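Local coordinates for antifungal protein GAFP-1 (Gastrodia elata, PDB 1XD5) that probably binds mannose as a monomeric lectin of the monocot mannose-binding family and acts as an antifungal protein of the orchid Gastrodia elata, at residues K55-N58 with D59-V63. Residues are numbered along the deposited sequence; the frame is centred on the assembly and turned at random.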
ATOM      1  N   LYS A  55       4.935   5.076   1.871  1.00 11.24           N
ATOM      2  CA  LYS A  55       4.445   6.449   1.869  1.00 12.40           C
ATOM      3  C   LYS A  55       3.334   6.621   0.846  1.00 11.69           C
ATOM      4  O   LYS A  55       3.541   6.373  -0.333  1.00 11.00           O
ATOM      5  CB  LYS A  55       5.586   7.426   1.546  1.00 13.07           C
ATOM      6  CG  LYS A  55       6.700   7.479   2.586  1.00 16.86           C
ATOM      7  CD  LYS A  55       7.555   8.745   2.413  1.00 21.88           C
ATOM      8  CE  LYS A  55       8.745   8.757   3.373  1.00 25.01           C
ATOM      9  NZ  LYS A  55       9.776   9.775   2.995  1.00 28.23           N
ATOM     10  N   MET A  56       2.166   7.061   1.306  1.00 11.47           N
ATOM     11  CA  MET A  56       1.090   7.467   0.422  1.00 11.56           C
ATOM     12  C   MET A  56       1.322   8.957   0.195  1.00 11.72           C
ATOM     13  O   MET A  56       1.115   9.764   1.103  1.00 11.68           O
ATOM     14  CB  MET A  56      -0.279   7.197   1.069  1.00 11.58           C
ATOM     15  CG  MET A  56      -1.502   7.621   0.239  1.00 13.79           C
ATOM     16  SD  MET A  56      -1.730   6.638  -1.267  1.00 17.11           S
ATOM     17  CE  MET A  56      -1.133   7.768  -2.542  1.00 15.04           C
ATOM     18  N   GLN A  57       1.775   9.310  -1.004  1.00 11.46           N
ATOM     19  CA  GLN A  57       2.168  10.684  -1.304  1.00 11.85           C
ATOM     20  C   GLN A  57       1.004  11.561  -1.752  1.00 11.56           C
ATOM     21  O   GLN A  57      -0.014  11.077  -2.249  1.00 10.63           O
ATOM     22  CB  GLN A  57       3.289  10.699  -2.352  1.00 12.11           C
ATOM     23  CG  GLN A  57       4.544   9.944  -1.877  1.00 13.52           C
ATOM     24  CD  GLN A  57       5.734  10.086  -2.803  1.00 14.23           C
ATOM     25  OE1 GLN A  57       6.851   9.804  -2.403  1.00 16.57           O
ATOM     26  NE2 GLN A  57       5.495  10.500  -4.039  1.00 12.91           N
ATOM     27  N   ASN A  58       1.182  12.866  -1.575  1.00 12.37           N
ATOM     28  CA  ASN A  58       0.200  13.856  -1.998  1.00 13.65           C
ATOM     29  C   ASN A  58       0.016  13.945  -3.510  1.00 13.06           C
ATOM     30  O   ASN A  58      -0.981  14.482  -3.982  1.00 13.17           O
ATOM     31  CB  ASN A  58       0.563  15.228  -1.414  1.00 14.42           C
ATOM     32  CG  ASN A  58       0.182  15.342   0.052  1.00 18.18           C
ATOM     33  OD1 ASN A  58      -0.917  14.946   0.452  1.00 22.91           O
ATOM     34  ND2 ASN A  58       1.094  15.857   0.862  1.00 22.49           N
ATOM     35  N   ASP A  59       0.964  13.413  -4.272  1.00 13.13           N
ATOM     36  CA  ASP A  59       0.803  13.384  -5.732  1.00 12.91           C
ATOM     37  C   ASP A  59       0.118  12.108  -6.224  1.00 12.94           C
ATOM     38  O   ASP A  59      -0.015  11.889  -7.429  1.00 13.29           O
ATOM     39  CB  ASP A  59       2.139  13.616  -6.447  1.00 13.06           C
ATOM     40  CG  ASP A  59       3.155  12.522  -6.177  1.00 13.80           C
ATOM     41  OD1 ASP A  59       2.828  11.544  -5.468  1.00 13.22           O
ATOM     42  OD2 ASP A  59       4.319  12.573  -6.618  1.00 13.28           O
ATOM     43  N   GLY A  60      -0.323  11.277  -5.283  1.00 12.38           N
ATOM     44  CA  GLY A  60      -1.070  10.077  -5.609  1.00 11.80           C
ATOM     45  C   GLY A  60      -0.196   8.857  -5.811  1.00 11.02           C
ATOM     46  O   GLY A  60      -0.704   7.766  -6.077  1.00 10.42           O
ATOM     47  N   ASN A  61       1.114   9.047  -5.714  1.00 10.95           N
ATOM     48  CA  ASN A  61       2.060   7.938  -5.838  1.00 11.00           C
ATOM     49  C   ASN A  61       2.197   7.186  -4.521  1.00 10.81           C
ATOM     50  O   ASN A  61       2.253   7.799  -3.453  1.00 11.14           O
ATOM     51  CB  ASN A  61       3.428   8.458  -6.262  1.00 10.88           C
ATOM     52  CG  ASN A  61       4.182   7.489  -7.173  1.00 11.19           C
ATOM     53  OD1 ASN A  61       3.694   6.406  -7.507  1.00 10.42           O
ATOM     54  ND2 ASN A  61       5.390   7.888  -7.581  1.00  9.64           N
ATOM     55  N   LEU A  62       2.263   5.861  -4.600  1.00 10.36           N
ATOM     56  CA  LEU A  62       2.506   5.037  -3.418  1.00 10.08           C
ATOM     57  C   LEU A  62       3.912   4.500  -3.537  1.00  9.87           C
ATOM     58  O   LEU A  62       4.240   3.827  -4.515  1.00 10.08           O
ATOM     59  CB  LEU A  62       1.513   3.868  -3.356  1.00  9.67           C
ATOM     60  CG  LEU A  62       1.608   2.931  -2.146  1.00  9.65           C
ATOM     61  CD1 LEU A  62       1.079   3.634  -0.900  1.00  8.28           C
ATOM     62  CD2 LEU A  62       0.818   1.633  -2.401  1.00  9.24           C
ATOM     63  N   VAL A  63       4.743   4.783  -2.547  1.00  9.99           N
ATOM     64  CA  VAL A  63       6.164   4.538  -2.707  1.00 10.20           C
ATOM     65  C   VAL A  63       6.748   3.858  -1.496  1.00 10.25           C
ATOM     66  O   VAL A  63       6.476   4.248  -0.360  1.00 10.38           O
ATOM     67  CB  VAL A  63       6.952   5.857  -2.964  1.00 10.15           C
ATOM     68  CG1 VAL A  63       8.394   5.549  -3.325  1.00 11.74           C
ATOM     69  CG2 VAL A  63       6.307   6.674  -4.084  1.00 10.44           C
TER
HETATM   70  O   HOH W   1       6.000  10.781  -7.264  1.00 15.08           O
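Gln-57 and Asp-59 lie side by side and point the same way over the turn of a beta hairpin, amide and carboxylate planes 42° apart. Gln-57 NE2 donates to Asp-59 OD1 (3.2 Å) on the syn side but tilted out of the carboxylate plane, while OD1 lies in the amide plane of Gln-57. The same OD1 takes the backbone N of Asn-61 (3.0 Å) from above the carboxylate plane, on the face opposite to NE2, closing an Asx turn, so two donors grip one oxygen and fix the carboxylate's rotation. Asp-59 reaches both because CG sits between its own N and C (chi1 64°), folding the acid back over the loop. A water accepts from Asn-61 ND2 and donates to Asp-59 OD2, with a weak bond from Gln-57 NE2.

Beneath these side chains runs a type I turn from Gln-57 to Gly-60, where Gly-60 N meets Gln-57 O (3.1 Å) from above the carbonyl plane. Gly-60 closes the turn with a positive phi. Gln-57 N bonds to Asn-61 O (2.9 Å), and Lys-55 and Val-63 form the hydrogen-bonded antiparallel pair that follows. The extended Gln-57 chain crosses Val-63 obliquely, bringing OE1 within 3.6 Å of Val-63 CG2; that oxygen's hydrogen bond is with Tyr-65.

On the other face, Met-56 and Leu-62, a non-hydrogen-bonded pair, cross at about a right angle, Met-56 SD 4.1 Å from Leu-62 CD1. Met-56 bends at chi2 (68°) and again at chi3, bringing its CE to Asn-61 O (3.5 Å) and close to Gly-60 O.

The hairpin joins strands 52-56 and 62-66, the middle pair of one of the three four-stranded sheets of this bulb-type lectin's beta-prism II fold; Met-56 and Leu-62 both pack on Leu-85 and Ile-95 of strands 84-87 and 93-96 in another sheet, while Val-63 touches Ala-73 of strand 69-73 alongside.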